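Local coordinates for protein mini spindles (Drosophila melanogaster, PDB 5VJC) that probably binds tubulin through its HEAT-repeat TOG domains and so promotes microtubule dynamics and formation of the mitotic spindle, at residues L85-L96 with Y114-L122; N104-L112 with L141-V152. All coordinates share one frame; numbering follows the deposited sequence.

Interaction 1: residues L85-L96 with Y114-L122; sequences LVCNLDLILKWL and YLVQVFQVL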
# COMPACT_ATOMS: atom_id res chain seq x y z
N LEU A 85 -17.94 3.01 -9.68
CA LEU A 85 -16.74 2.59 -8.94
C LEU A 85 -16.03 3.82 -8.39
O LEU A 85 -15.79 3.89 -7.18
CB LEU A 85 -15.79 1.75 -9.83
CG LEU A 85 -14.62 1.07 -9.10
CD1 LEU A 85 -13.47 2.03 -8.84
CD2 LEU A 85 -15.13 0.50 -7.80
N VAL A 86 -15.72 4.79 -9.24
CA VAL A 86 -15.03 6.00 -8.79
C VAL A 86 -15.80 6.76 -7.69
O VAL A 86 -15.21 7.22 -6.71
CB VAL A 86 -14.75 6.96 -9.97
CG1 VAL A 86 -14.18 8.29 -9.47
CG2 VAL A 86 -13.79 6.30 -10.96
N CYS A 87 -17.11 6.91 -7.87
CA CYS A 87 -17.98 7.50 -6.86
C CYS A 87 -17.92 6.77 -5.50
O CYS A 87 -18.15 7.37 -4.44
CB CYS A 87 -19.42 7.54 -7.37
SG CYS A 87 -19.67 8.70 -8.73
N ASN A 88 -17.63 5.47 -5.53
CA ASN A 88 -17.58 4.70 -4.30
C ASN A 88 -16.17 4.16 -4.00
O ASN A 88 -16.00 3.29 -3.15
CB ASN A 88 -18.58 3.55 -4.37
CG ASN A 88 -20.02 4.04 -4.43
OD1 ASN A 88 -20.66 4.20 -3.40
ND2 ASN A 88 -20.53 4.27 -5.64
N LEU A 89 -15.16 4.72 -4.66
CA LEU A 89 -13.80 4.19 -4.55
C LEU A 89 -13.31 4.07 -3.11
O LEU A 89 -12.70 3.06 -2.73
CB LEU A 89 -12.81 5.09 -5.32
CG LEU A 89 -11.33 4.67 -5.27
CD1 LEU A 89 -11.10 3.26 -5.87
CD2 LEU A 89 -10.43 5.74 -5.95
N ASP A 90 -13.56 5.11 -2.32
CA ASP A 90 -13.08 5.16 -0.94
C ASP A 90 -13.66 4.01 -0.11
O ASP A 90 -12.94 3.39 0.70
CB ASP A 90 -13.41 6.54 -0.31
CG ASP A 90 -14.92 6.84 -0.26
OD1 ASP A 90 -15.61 6.69 -1.30
OD2 ASP A 90 -15.42 7.22 0.83
N LEU A 91 -14.94 3.68 -0.33
CA LEU A 91 -15.58 2.57 0.37
C LEU A 91 -14.98 1.23 -0.05
O LEU A 91 -14.77 0.34 0.77
CB LEU A 91 -17.10 2.55 0.09
CG LEU A 91 -17.83 3.85 0.45
CD1 LEU A 91 -19.29 3.83 -0.04
CD2 LEU A 91 -17.75 4.01 1.95
N ILE A 92 -14.74 1.08 -1.35
CA ILE A 92 -14.20 -0.18 -1.86
C ILE A 92 -12.75 -0.39 -1.40
O ILE A 92 -12.38 -1.52 -1.04
CB ILE A 92 -14.26 -0.24 -3.40
CG1 ILE A 92 -15.72 -0.22 -3.88
CG2 ILE A 92 -13.58 -1.49 -3.92
CD1 ILE A 92 -16.59 -1.25 -3.21
N LEU A 93 -11.95 0.68 -1.41
CA LEU A 93 -10.58 0.59 -0.90
C LEU A 93 -10.61 0.20 0.58
O LEU A 93 -9.85 -0.69 0.99
CB LEU A 93 -9.80 1.91 -1.10
CG LEU A 93 -9.51 2.29 -2.56
CD1 LEU A 93 -8.82 3.64 -2.66
CD2 LEU A 93 -8.67 1.19 -3.30
N LYS A 94 -11.48 0.83 1.36
CA LYS A 94 -11.63 0.49 2.78
C LYS A 94 -12.00 -0.96 2.99
O LYS A 94 -11.47 -1.62 3.89
CB LYS A 94 -12.67 1.37 3.47
CG LYS A 94 -12.21 2.79 3.77
CD LYS A 94 -13.34 3.65 4.37
CE LYS A 94 -12.80 5.02 4.75
NZ LYS A 94 -13.85 5.89 5.37
N TRP A 95 -12.92 -1.46 2.18
CA TRP A 95 -13.37 -2.85 2.34
C TRP A 95 -12.20 -3.81 2.07
O TRP A 95 -12.05 -4.83 2.73
CB TRP A 95 -14.55 -3.19 1.42
CG TRP A 95 -14.99 -4.63 1.55
CD1 TRP A 95 -15.68 -5.18 2.59
CD2 TRP A 95 -14.75 -5.69 0.62
NE1 TRP A 95 -15.88 -6.53 2.37
CE2 TRP A 95 -15.32 -6.86 1.16
CE3 TRP A 95 -14.11 -5.77 -0.63
CZ2 TRP A 95 -15.27 -8.09 0.51
CZ3 TRP A 95 -14.06 -7.00 -1.28
CH2 TRP A 95 -14.63 -8.14 -0.71
N LEU A 96 -11.37 -3.47 1.09
CA LEU A 96 -10.23 -4.33 0.79
C LEU A 96 -9.19 -4.27 1.91
O LEU A 96 -8.60 -5.29 2.25
CB LEU A 96 -9.63 -3.97 -0.58
CG LEU A 96 -10.65 -4.37 -1.65
CD1 LEU A 96 -10.44 -3.62 -2.95
CD2 LEU A 96 -10.65 -5.92 -1.87
N TYR A 114 -8.18 -7.50 -8.87
CA TYR A 114 -9.24 -6.49 -9.03
C TYR A 114 -8.67 -5.10 -8.91
O TYR A 114 -8.92 -4.23 -9.75
CB TYR A 114 -10.34 -6.70 -7.98
CG TYR A 114 -11.38 -5.58 -7.92
CD1 TYR A 114 -12.11 -5.22 -9.05
CD2 TYR A 114 -11.63 -4.90 -6.73
CE1 TYR A 114 -13.07 -4.21 -8.99
CE2 TYR A 114 -12.59 -3.89 -6.67
CZ TYR A 114 -13.30 -3.55 -7.80
OH TYR A 114 -14.24 -2.53 -7.72
N LEU A 115 -7.88 -4.88 -7.87
CA LEU A 115 -7.26 -3.58 -7.64
C LEU A 115 -6.43 -3.10 -8.82
O LEU A 115 -6.41 -1.90 -9.12
CB LEU A 115 -6.39 -3.62 -6.38
CG LEU A 115 -7.20 -3.47 -5.10
CD1 LEU A 115 -6.38 -3.95 -3.93
CD2 LEU A 115 -7.62 -1.99 -4.91
N VAL A 116 -5.73 -4.03 -9.48
CA VAL A 116 -5.00 -3.68 -10.69
C VAL A 116 -5.97 -3.15 -11.74
O VAL A 116 -5.67 -2.15 -12.37
CB VAL A 116 -4.19 -4.88 -11.24
CG1 VAL A 116 -3.61 -4.55 -12.62
CG2 VAL A 116 -3.06 -5.23 -10.28
N GLN A 117 -7.13 -3.81 -11.92
CA GLN A 117 -8.13 -3.32 -12.89
C GLN A 117 -8.67 -1.94 -12.48
O GLN A 117 -8.87 -1.06 -13.32
CB GLN A 117 -9.33 -4.28 -13.03
CG GLN A 117 -9.07 -5.78 -13.27
CD GLN A 117 -10.37 -6.57 -13.06
OE1 GLN A 117 -10.48 -7.41 -12.15
NE2 GLN A 117 -11.39 -6.26 -13.87
N VAL A 118 -8.91 -1.77 -11.19
CA VAL A 118 -9.38 -0.48 -10.66
C VAL A 118 -8.39 0.65 -10.92
O VAL A 118 -8.78 1.71 -11.42
CB VAL A 118 -9.64 -0.56 -9.14
CG1 VAL A 118 -9.81 0.84 -8.54
CG2 VAL A 118 -10.88 -1.41 -8.87
N PHE A 119 -7.12 0.44 -10.59
CA PHE A 119 -6.17 1.55 -10.71
C PHE A 119 -5.86 1.86 -12.17
O PHE A 119 -5.61 3.02 -12.49
CB PHE A 119 -4.90 1.27 -9.89
CG PHE A 119 -5.07 1.66 -8.46
CD1 PHE A 119 -4.76 2.94 -8.04
CD2 PHE A 119 -5.64 0.78 -7.55
CE1 PHE A 119 -4.97 3.34 -6.73
CE2 PHE A 119 -5.85 1.17 -6.22
CZ PHE A 119 -5.51 2.45 -5.82
N GLN A 120 -5.96 0.86 -13.05
CA GLN A 120 -5.90 1.13 -14.48
C GLN A 120 -7.03 2.07 -14.93
O GLN A 120 -6.79 3.03 -15.69
CB GLN A 120 -5.96 -0.17 -15.30
CG GLN A 120 -5.57 0.08 -16.76
CD GLN A 120 -4.22 0.79 -16.87
OE1 GLN A 120 -3.20 0.28 -16.37
NE2 GLN A 120 -4.19 1.96 -17.51
N VAL A 121 -8.25 1.82 -14.47
CA VAL A 121 -9.36 2.75 -14.73
C VAL A 121 -9.05 4.16 -14.21
O VAL A 121 -9.25 5.16 -14.92
CB VAL A 121 -10.68 2.24 -14.11
CG1 VAL A 121 -11.77 3.33 -14.13
CG2 VAL A 121 -11.15 1.02 -14.87
N LEU A 122 -8.51 4.25 -12.99
CA LEU A 122 -8.18 5.57 -12.43
C LEU A 122 -7.12 6.29 -13.28
O LEU A 122 -7.19 7.51 -13.51
CB LEU A 122 -7.70 5.43 -10.99
CG LEU A 122 -8.65 4.71 -10.04
CD1 LEU A 122 -8.10 4.73 -8.60
CD2 LEU A 122 -10.05 5.31 -10.10

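Interaction 2: residues N104-L112 with L141-V152; sequences NPSVLIKGL and LLLKIGDPKDAV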
# COMPACT_ATOMS: atom_id res chain seq x y z
N ASN A 104 -6.67 -15.31 4.22
CA ASN A 104 -6.93 -16.15 3.06
C ASN A 104 -6.19 -15.67 1.81
O ASN A 104 -6.40 -14.55 1.34
CB ASN A 104 -8.42 -16.22 2.78
CG ASN A 104 -8.75 -17.35 1.84
OD1 ASN A 104 -8.66 -17.20 0.62
ND2 ASN A 104 -9.11 -18.50 2.40
N PRO A 105 -5.30 -16.52 1.30
CA PRO A 105 -4.49 -16.22 0.12
C PRO A 105 -5.33 -16.03 -1.14
O PRO A 105 -4.97 -15.20 -1.98
CB PRO A 105 -3.58 -17.45 -0.02
CG PRO A 105 -3.55 -18.06 1.35
CD PRO A 105 -4.91 -17.80 1.93
N SER A 106 -6.42 -16.79 -1.29
CA SER A 106 -7.26 -16.63 -2.47
C SER A 106 -7.85 -15.22 -2.49
O SER A 106 -7.88 -14.56 -3.53
CB SER A 106 -8.39 -17.67 -2.49
OG SER A 106 -7.86 -18.99 -2.46
N VAL A 107 -8.31 -14.76 -1.33
CA VAL A 107 -8.94 -13.44 -1.25
C VAL A 107 -7.91 -12.35 -1.55
O VAL A 107 -8.19 -11.39 -2.27
CB VAL A 107 -9.60 -13.20 0.14
CG1 VAL A 107 -10.06 -11.76 0.26
CG2 VAL A 107 -10.78 -14.15 0.34
N LEU A 108 -6.69 -12.53 -1.04
CA LEU A 108 -5.65 -11.55 -1.31
C LEU A 108 -5.32 -11.49 -2.81
O LEU A 108 -5.27 -10.41 -3.39
CB LEU A 108 -4.41 -11.83 -0.47
CG LEU A 108 -4.60 -11.80 1.05
CD1 LEU A 108 -3.33 -12.27 1.77
CD2 LEU A 108 -4.97 -10.41 1.51
N ILE A 109 -5.13 -12.64 -3.45
CA ILE A 109 -4.73 -12.65 -4.86
C ILE A 109 -5.81 -12.10 -5.79
O ILE A 109 -5.53 -11.33 -6.70
CB ILE A 109 -4.33 -14.08 -5.33
CG1 ILE A 109 -2.97 -14.48 -4.75
CG2 ILE A 109 -4.27 -14.14 -6.86
CD1 ILE A 109 -2.74 -15.99 -4.61
N LYS A 110 -7.04 -12.52 -5.57
CA LYS A 110 -8.14 -12.02 -6.37
C LYS A 110 -8.45 -10.53 -6.06
O LYS A 110 -8.72 -9.77 -6.98
CB LYS A 110 -9.38 -12.89 -6.16
CG LYS A 110 -9.19 -14.36 -6.59
CD LYS A 110 -8.74 -14.46 -8.05
CE LYS A 110 -9.92 -14.35 -9.00
NZ LYS A 110 -9.48 -14.44 -10.42
N GLY A 111 -8.38 -10.12 -4.79
CA GLY A 111 -8.55 -8.70 -4.45
C GLY A 111 -7.47 -7.83 -5.09
O GLY A 111 -7.74 -6.75 -5.62
N LEU A 112 -6.23 -8.31 -5.06
CA LEU A 112 -5.14 -7.58 -5.71
C LEU A 112 -5.32 -7.50 -7.23
O LEU A 112 -5.09 -6.47 -7.80
CB LEU A 112 -3.79 -8.19 -5.34
CG LEU A 112 -3.41 -7.90 -3.89
CD1 LEU A 112 -2.31 -8.84 -3.37
CD2 LEU A 112 -3.00 -6.43 -3.73
N LEU A 141 -2.13 -1.82 2.44
CA LEU A 141 -1.63 -2.56 1.29
C LEU A 141 -0.18 -2.97 1.52
O LEU A 141 0.18 -4.12 1.34
CB LEU A 141 -1.74 -1.72 0.02
CG LEU A 141 -1.00 -2.16 -1.23
CD1 LEU A 141 -1.67 -3.40 -1.84
CD2 LEU A 141 -0.92 -0.96 -2.27
N LEU A 142 0.64 -2.02 1.97
CA LEU A 142 2.07 -2.27 2.16
C LEU A 142 2.36 -3.37 3.17
O LEU A 142 3.39 -4.04 3.07
CB LEU A 142 2.78 -0.99 2.58
CG LEU A 142 3.32 -0.19 1.40
CD1 LEU A 142 3.55 1.25 1.82
CD2 LEU A 142 4.63 -0.81 0.90
N LEU A 143 1.46 -3.55 4.14
CA LEU A 143 1.56 -4.64 5.11
C LEU A 143 1.71 -6.00 4.46
O LEU A 143 2.32 -6.88 5.04
CB LEU A 143 0.33 -4.67 6.02
CG LEU A 143 0.36 -3.68 7.20
CD1 LEU A 143 -0.85 -3.94 8.08
CD2 LEU A 143 1.66 -3.81 8.01
N LYS A 144 1.15 -6.16 3.28
CA LYS A 144 1.21 -7.44 2.59
C LYS A 144 2.45 -7.59 1.68
O LYS A 144 2.63 -8.64 1.06
CB LYS A 144 -0.06 -7.66 1.76
CG LYS A 144 -1.38 -7.45 2.49
CD LYS A 144 -1.34 -7.90 3.95
CE LYS A 144 -1.51 -9.38 4.10
NZ LYS A 144 -1.70 -9.71 5.55
N ILE A 145 3.29 -6.57 1.58
CA ILE A 145 4.38 -6.66 0.60
C ILE A 145 5.40 -7.71 1.06
O ILE A 145 6.17 -8.24 0.25
CB ILE A 145 5.10 -5.32 0.36
CG1 ILE A 145 5.78 -5.33 -1.01
CG2 ILE A 145 6.11 -5.02 1.48
CD1 ILE A 145 6.44 -4.02 -1.39
N GLY A 146 5.36 -8.05 2.34
CA GLY A 146 6.25 -9.07 2.86
C GLY A 146 5.56 -10.41 3.08
O GLY A 146 6.07 -11.24 3.82
N ASP A 147 4.41 -10.61 2.44
CA ASP A 147 3.66 -11.86 2.63
C ASP A 147 4.52 -13.11 2.32
O ASP A 147 5.39 -13.04 1.46
CB ASP A 147 2.42 -11.86 1.73
CG ASP A 147 1.36 -12.85 2.18
OD1 ASP A 147 1.32 -13.97 1.62
OD2 ASP A 147 0.59 -12.50 3.09
N PRO A 148 4.28 -14.23 3.04
CA PRO A 148 4.92 -15.51 2.72
C PRO A 148 4.72 -15.93 1.26
O PRO A 148 5.58 -16.62 0.71
CB PRO A 148 4.22 -16.51 3.65
CG PRO A 148 3.71 -15.70 4.79
CD PRO A 148 3.48 -14.30 4.28
N LYS A 149 3.60 -15.53 0.66
CA LYS A 149 3.27 -16.02 -0.67
C LYS A 149 3.66 -15.09 -1.80
O LYS A 149 3.31 -13.89 -1.82
CB LYS A 149 1.78 -16.34 -0.76
CG LYS A 149 1.44 -17.57 0.08
CD LYS A 149 0.03 -18.03 -0.13
CE LYS A 149 -0.29 -19.11 0.91
NZ LYS A 149 0.78 -20.15 0.98
N ASP A 150 4.40 -15.68 -2.74
CA ASP A 150 4.90 -14.99 -3.92
C ASP A 150 3.82 -14.21 -4.69
O ASP A 150 4.04 -13.06 -5.09
CB ASP A 150 5.54 -16.02 -4.85
CG ASP A 150 6.23 -15.39 -6.01
OD1 ASP A 150 7.45 -15.15 -5.90
OD2 ASP A 150 5.56 -15.15 -7.03
N ALA A 151 2.66 -14.82 -4.92
CA ALA A 151 1.65 -14.15 -5.75
C ALA A 151 1.06 -12.93 -5.04
O ALA A 151 0.71 -11.94 -5.69
CB ALA A 151 0.55 -15.11 -6.14
N VAL A 152 0.97 -12.99 -3.72
CA VAL A 152 0.54 -11.84 -2.92
C VAL A 152 1.55 -10.70 -3.01
O VAL A 152 1.19 -9.55 -3.30
CB VAL A 152 0.31 -12.20 -1.45
CG1 VAL A 152 -0.06 -10.96 -0.65
CG2 VAL A 152 -0.79 -13.25 -1.32

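Interaction 1: residues L85-L96 with Y114-L122
The hydroxyl of Tyr114 lies among methyl groups: OH is 3.2 Å from Leu85 CD2 and 4.0 Å from Ile92 CG2. No hydrogen bond crosses between 85-96 and 114-122, so apolar packing alone joins them. The phenol projects across the interface because Tyr114 CG is anti to its backbone N (chi1 171°). The side chains of Leu85 and Tyr114 lie alongside each other, running opposite ways, whereas Ile92 meets the ring at its edge, CG2 being 3.8 Å from Tyr114 CE2. Leu96 CD1 also comes up to that edge, beside Tyr114 CD2, while within its own helix Val118 CG2 lies over one ring face toward the rim; these neighbours limit how the ring can turn. With an alanine here, the ring shared by Leu85, Ile92 and Leu96 is gone and a gap would probably open between the helices. Farther along, Val118 CG1 touches two neighbouring leucine methyls, 3.9 Å from Leu85 CD1 and 3.8 Å from Leu89 CD1. Leu89 and Leu122 meet tip to tip, CD2 of the former 3.7 Å from CD1 of the latter, and Val86 CG2 rests against Leu122 CD2. On another flank of the interface Leu93 CD2 touches both Leu115 CD2, at 3.7 Å, and Phe119 CE2. Leu96 CD1 closes this row against Leu115. The axes of 89-96 and 114-122 run nearly antiparallel, at 156° and 12.3 Å apart, as successive helices do in an alpha-helical solenoid; Val86 and Leu85 add the end of the short helix 82-87. Around this buried layer, helix 64-77 meets Tyr114 through Ile71 and Leu74, helix 13-22 packs on Leu89 through Lys14, and helix 150-166 receives Leu115 and Phe119 at Val159 and Val163.

Interaction 2: residues N104-L112 with L141-V152
Val152 sets its two methyls against Leu108 and Leu112, successive leucines one turn apart on helix 105-124. With CG1 anti to the backbone N (chi1 177°), CG2 is directed to Leu108, 4.0 Å from its CB, and CG1 to Leu112, 4.1 Å from its CD1. Leu112 CD1 also touches the backbone, 3.6 Å from Val152 O, and its other methyl, CD2, reaches helix 131-142 at 3.8 Å from Leu141 CD1. Leu108 instead points CD1 into the connection between the two helices, where it meets the aliphatic part of Lys144, 4.1 Å from CE, and comes near the Asp147 carboxylate. The Lys144 chain bends at its second and third torsions and runs across Leu108; its NZ is held by the backbone O of Phe100. Asp147 OD1 accepts from Lys149 N at 2.9 Å, an Asx turn that fixes the chain just before helix 150-166 begins. Nearer the surface, Ile109 lays CD1 on the methyl of Ala151, CB at 3.7 Å, and Pro105 CG presses tightly on Lys149 CE at 3.5 Å. No hydrogen bond joins 104-112 to 141-152. The contact thus brings the start of helix 105-124, capped by Asn104 OD1 accepting from Val107 N, against the start of helix 150-166, with helix 131-142 and the linking loop alongside. Helix 64-77 packs on another side of 104-112, with Phe64 and Leu68 touching Val107, while helix 185-202 meets the loop at Ile145 and Pro148.

Overall arrangement
Helix 105-124 is common to both contacts: its first turns enter interaction 2 and its later turns interaction 1, whose centre is about 17 Å away from that of interaction 2. The segments come in the order 85-96, 104-112, 114-122, 141-152, so the segments of the two contacts alternate along the chain. Interaction 1 ties the shared helix back to helices 82-87 and 89-99, and interaction 2 ties it forward to helices 131-142 and 150-166. One helix thus joins earlier and later layers of the all-helical TOG domain, the kind of continuous packing by which a HEAT-repeat solenoid holds its elongated shape, here probably for binding tubulin.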